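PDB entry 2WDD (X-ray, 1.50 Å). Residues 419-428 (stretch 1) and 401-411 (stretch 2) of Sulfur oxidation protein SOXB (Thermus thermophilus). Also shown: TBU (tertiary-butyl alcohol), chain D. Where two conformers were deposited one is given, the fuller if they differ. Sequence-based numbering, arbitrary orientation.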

# COMPACT_ATOMS: atom_id res chain seq x y z
N ASP A 419 5.99 -13.51 11.50
CA ASP A 419 6.20 -12.82 10.23
C ASP A 419 4.91 -12.15 9.77
O ASP A 419 4.94 -11.02 9.28
CB ASP A 419 6.78 -13.75 9.16
CG ASP A 419 7.53 -12.98 8.06
OD1 ASP A 419 8.35 -12.10 8.40
OD2 ASP A 419 7.24 -13.20 6.86
N HIS A 420 3.77 -12.80 10.00
CA HIS A 420 2.48 -12.20 9.67
C HIS A 420 2.22 -11.00 10.58
O HIS A 420 1.73 -9.96 10.13
CB HIS A 420 1.33 -13.19 9.83
CG HIS A 420 1.37 -14.35 8.89
ND1 HIS A 420 1.21 -15.65 9.32
CD2 HIS A 420 1.48 -14.41 7.54
CE1 HIS A 420 1.23 -16.46 8.28
NE2 HIS A 420 1.41 -15.74 7.19
N LEU A 421 2.49 -11.14 11.88
CA LEU A 421 2.24 -10.03 12.79
C LEU A 421 3.03 -8.80 12.32
O LEU A 421 2.52 -7.68 12.38
CB LEU A 421 2.63 -10.39 14.22
CG LEU A 421 1.83 -11.50 14.91
CD1 LEU A 421 2.19 -11.55 16.40
CD2 LEU A 421 0.34 -11.29 14.70
N TYR A 422 4.27 -9.00 11.88
CA TYR A 422 5.08 -7.88 11.40
C TYR A 422 4.54 -7.35 10.07
O TYR A 422 4.57 -6.15 9.82
CB TYR A 422 6.54 -8.28 11.25
CG TYR A 422 7.25 -8.64 12.55
CD1 TYR A 422 7.10 -7.86 13.69
CD2 TYR A 422 8.08 -9.76 12.62
CE1 TYR A 422 7.74 -8.21 14.88
CE2 TYR A 422 8.73 -10.10 13.80
CZ TYR A 422 8.56 -9.32 14.92
OH TYR A 422 9.20 -9.67 16.08
N ALA A 423 4.00 -8.23 9.23
CA ALA A 423 3.39 -7.79 7.97
C ALA A 423 2.16 -6.90 8.23
O ALA A 423 1.85 -6.01 7.45
CB ALA A 423 2.99 -8.98 7.12
N TYR A 424 1.44 -7.18 9.31
CA TYR A 424 0.25 -6.43 9.66
C TYR A 424 0.50 -5.22 10.54
O TYR A 424 -0.27 -4.26 10.52
CB TYR A 424 -0.71 -7.33 10.44
CG TYR A 424 -1.52 -8.32 9.64
CD1 TYR A 424 -2.43 -7.88 8.67
CD2 TYR A 424 -1.52 -9.67 9.98
CE1 TYR A 424 -3.27 -8.79 8.01
CE2 TYR A 424 -2.35 -10.59 9.34
CZ TYR A 424 -3.21 -10.15 8.34
OH TYR A 424 -4.04 -11.06 7.72
N THR A 425 1.49 -5.33 11.44
CA THR A 425 1.68 -4.30 12.45
C THR A 425 3.12 -3.83 12.62
O THR A 425 3.47 -3.24 13.65
CB THR A 425 1.14 -4.78 13.83
OG1 THR A 425 1.93 -5.87 14.31
CG2 THR A 425 -0.33 -5.19 13.76
N GLY A 426 3.95 -4.11 11.62
CA GLY A 426 5.35 -3.76 11.64
C GLY A 426 5.67 -2.29 11.43
O GLY A 426 6.44 -1.94 10.53
N PHE A 427 5.05 -1.43 12.24
CA PHE A 427 5.37 0.00 12.25
C PHE A 427 6.68 0.13 13.02
O PHE A 427 6.90 -0.60 13.99
CB PHE A 427 4.35 0.78 13.09
CG PHE A 427 2.96 0.78 12.52
CD1 PHE A 427 2.49 1.89 11.81
CD2 PHE A 427 2.10 -0.28 12.75
CE1 PHE A 427 1.18 1.92 11.31
CE2 PHE A 427 0.80 -0.27 12.23
CZ PHE A 427 0.35 0.82 11.49
N THR A 428 7.49 1.13 12.70
CA THR A 428 8.68 1.36 13.52
C THR A 428 8.24 2.05 14.82
O THR A 428 9.06 2.24 15.73
CB THR A 428 9.72 2.24 12.80
OG1 THR A 428 9.08 3.44 12.36
CG2 THR A 428 10.39 1.48 11.64
O TBU D . 10.98 -6.41 16.03
C TBU D . 12.26 -6.12 16.60
C1 TBU D . 12.66 -7.20 17.59
C2 TBU D . 13.29 -6.05 15.48
C3 TBU D . 12.18 -4.79 17.36
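Stretch 2, residues 401-411: SPAVRWGTTIL

Gly407 lies against the helix of stretch 1 in a backbone conformation, phi/psi 152/-155°, that calls for glycine: any CB would be jammed against the carbonyl oxygen of Trp406 and would also come within 3.4 Å of Tyr424 CD1. Without a side chain, its CA sits 3.3 Å from Ala423 O in a CA-H...O contact with an angle of 159° at the hydrogen, and the two backbones come closest here, the CA atoms of Tyr424 and Gly407 being 4.5 Å apart. Stretch 2 has no regular helix or strand across this contact; it is extended from Trp406 to Leu411 but bends at Ala403 and Arg405, and it runs antiparallel in order to stretch 1, so that Pro402 and Val404 meet Phe427, Trp406 meets the backbone from Tyr422 to Gly426, and Thr408 and Ile410 reach back to Tyr424 and His420. Trp406 (chi1 44°, p) lays its ring edge near the backbone, with CE3 3.1 Å from Ala423 O and CZ3 3.8 Å from Gly426 N. The edge of its six-membered ring also points to the face of Phe427, centroids 4.8 Å apart and planes at 58°. Beyond it, Phe427 CZ packs 3.7 Å from Pro402 CG and 4.1 Å from Val404 CG1. On the other side of Gly407, Thr408 CG2 stands over one face of the Tyr424 ring, 3.8 Å from its centroid, and 4.0 Å from Ala423 CB. Although the CA-to-CB bond of Tyr424 points away, its ring returns to stretch 2, where OH gives a weak hydrogen bond to Thr408 O (2.8 Å) and the ring edge meets Ile410 CG1. Ile410 CD1 covers one face of the His420 ring, 3.5 Å from its centroid and 6° off the ring normal, a CH-pi contact. One water joins the backbones, donating to Trp406 O (2.8 Å) and Tyr424 O (2.9 Å). The contact buries 553 Å² in all.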

# COMPACT_ATOMS: atom_id res chain seq x y z
N SER A 401 -8.10 0.89 15.16
CA SER A 401 -7.05 0.25 14.37
C SER A 401 -6.80 1.08 13.13
O SER A 401 -7.73 1.57 12.50
CB SER A 401 -7.49 -1.16 13.96
OG SER A 401 -7.45 -2.06 15.06
N PRO A 402 -5.52 1.23 12.76
CA PRO A 402 -5.13 2.05 11.61
C PRO A 402 -5.48 1.36 10.30
O PRO A 402 -5.11 0.20 10.06
CB PRO A 402 -3.61 2.17 11.77
CG PRO A 402 -3.21 0.87 12.45
CD PRO A 402 -4.37 0.54 13.38
N ALA A 403 -6.14 2.11 9.42
CA ALA A 403 -6.58 1.59 8.15
C ALA A 403 -5.51 1.69 7.07
O ALA A 403 -5.77 2.22 5.98
CB ALA A 403 -7.86 2.28 7.70
N VAL A 404 -4.32 1.17 7.35
CA VAL A 404 -3.25 1.16 6.37
C VAL A 404 -3.61 0.17 5.26
O VAL A 404 -4.41 -0.76 5.46
CB VAL A 404 -1.89 0.82 6.99
CG1 VAL A 404 -1.43 1.93 7.93
CG2 VAL A 404 -1.89 -0.56 7.67
N ARG A 405 -3.01 0.37 4.09
CA ARG A 405 -3.30 -0.55 2.98
C ARG A 405 -2.30 -1.68 2.84
O ARG A 405 -2.46 -2.55 1.99
CB ARG A 405 -3.54 0.19 1.66
CG ARG A 405 -4.92 0.85 1.61
CD ARG A 405 -5.22 1.57 0.30
NE ARG A 405 -6.54 2.19 0.37
CZ ARG A 405 -7.18 2.71 -0.66
NH1 ARG A 405 -8.38 3.25 -0.48
NH2 ARG A 405 -6.62 2.72 -1.86
N TRP A 406 -1.28 -1.70 3.71
CA TRP A 406 -0.33 -2.80 3.70
C TRP A 406 -0.77 -3.90 4.69
O TRP A 406 -1.59 -3.66 5.59
CB TRP A 406 1.10 -2.35 4.03
CG TRP A 406 1.25 -1.37 5.17
CD1 TRP A 406 1.28 -0.01 5.07
CD2 TRP A 406 1.62 -1.68 6.52
NE1 TRP A 406 1.59 0.56 6.28
CE2 TRP A 406 1.82 -0.45 7.19
CE3 TRP A 406 1.81 -2.87 7.23
CZ2 TRP A 406 2.16 -0.38 8.55
CZ3 TRP A 406 2.14 -2.80 8.57
CH2 TRP A 406 2.32 -1.56 9.21
N GLY A 407 -0.27 -5.11 4.49
CA GLY A 407 -0.69 -6.23 5.31
C GLY A 407 -0.57 -7.53 4.53
O GLY A 407 0.22 -7.65 3.60
N THR A 408 -1.36 -8.52 4.93
CA THR A 408 -1.30 -9.83 4.31
C THR A 408 -2.66 -10.48 4.55
O THR A 408 -3.52 -9.89 5.21
CB THR A 408 -0.11 -10.63 4.89
OG1 THR A 408 0.15 -11.80 4.10
CG2 THR A 408 -0.39 -11.04 6.32
N THR A 409 -2.87 -11.67 4.00
CA THR A 409 -4.15 -12.34 4.15
C THR A 409 -3.91 -13.77 4.65
O THR A 409 -3.11 -14.49 4.07
CB THR A 409 -4.90 -12.37 2.80
OG1 THR A 409 -5.04 -11.03 2.29
CG2 THR A 409 -6.27 -13.00 2.95
N ILE A 410 -4.59 -14.16 5.72
CA ILE A 410 -4.46 -15.51 6.29
C ILE A 410 -5.63 -16.36 5.83
O ILE A 410 -6.78 -16.00 6.00
CB ILE A 410 -4.43 -15.45 7.83
CG1 ILE A 410 -3.43 -14.40 8.31
CG2 ILE A 410 -4.11 -16.82 8.42
CD1 ILE A 410 -2.05 -14.69 7.83
N LEU A 411 -5.33 -17.52 5.25
CA LEU A 411 -6.38 -18.40 4.74
C LEU A 411 -6.98 -19.24 5.86
O LEU A 411 -6.34 -19.47 6.89
CB LEU A 411 -5.81 -19.34 3.68
CG LEU A 411 -5.19 -18.70 2.43
CD1 LEU A 411 -4.77 -19.82 1.45
CD2 LEU A 411 -6.22 -17.78 1.78
O HOH W 1 -2.09 -4.10 8.32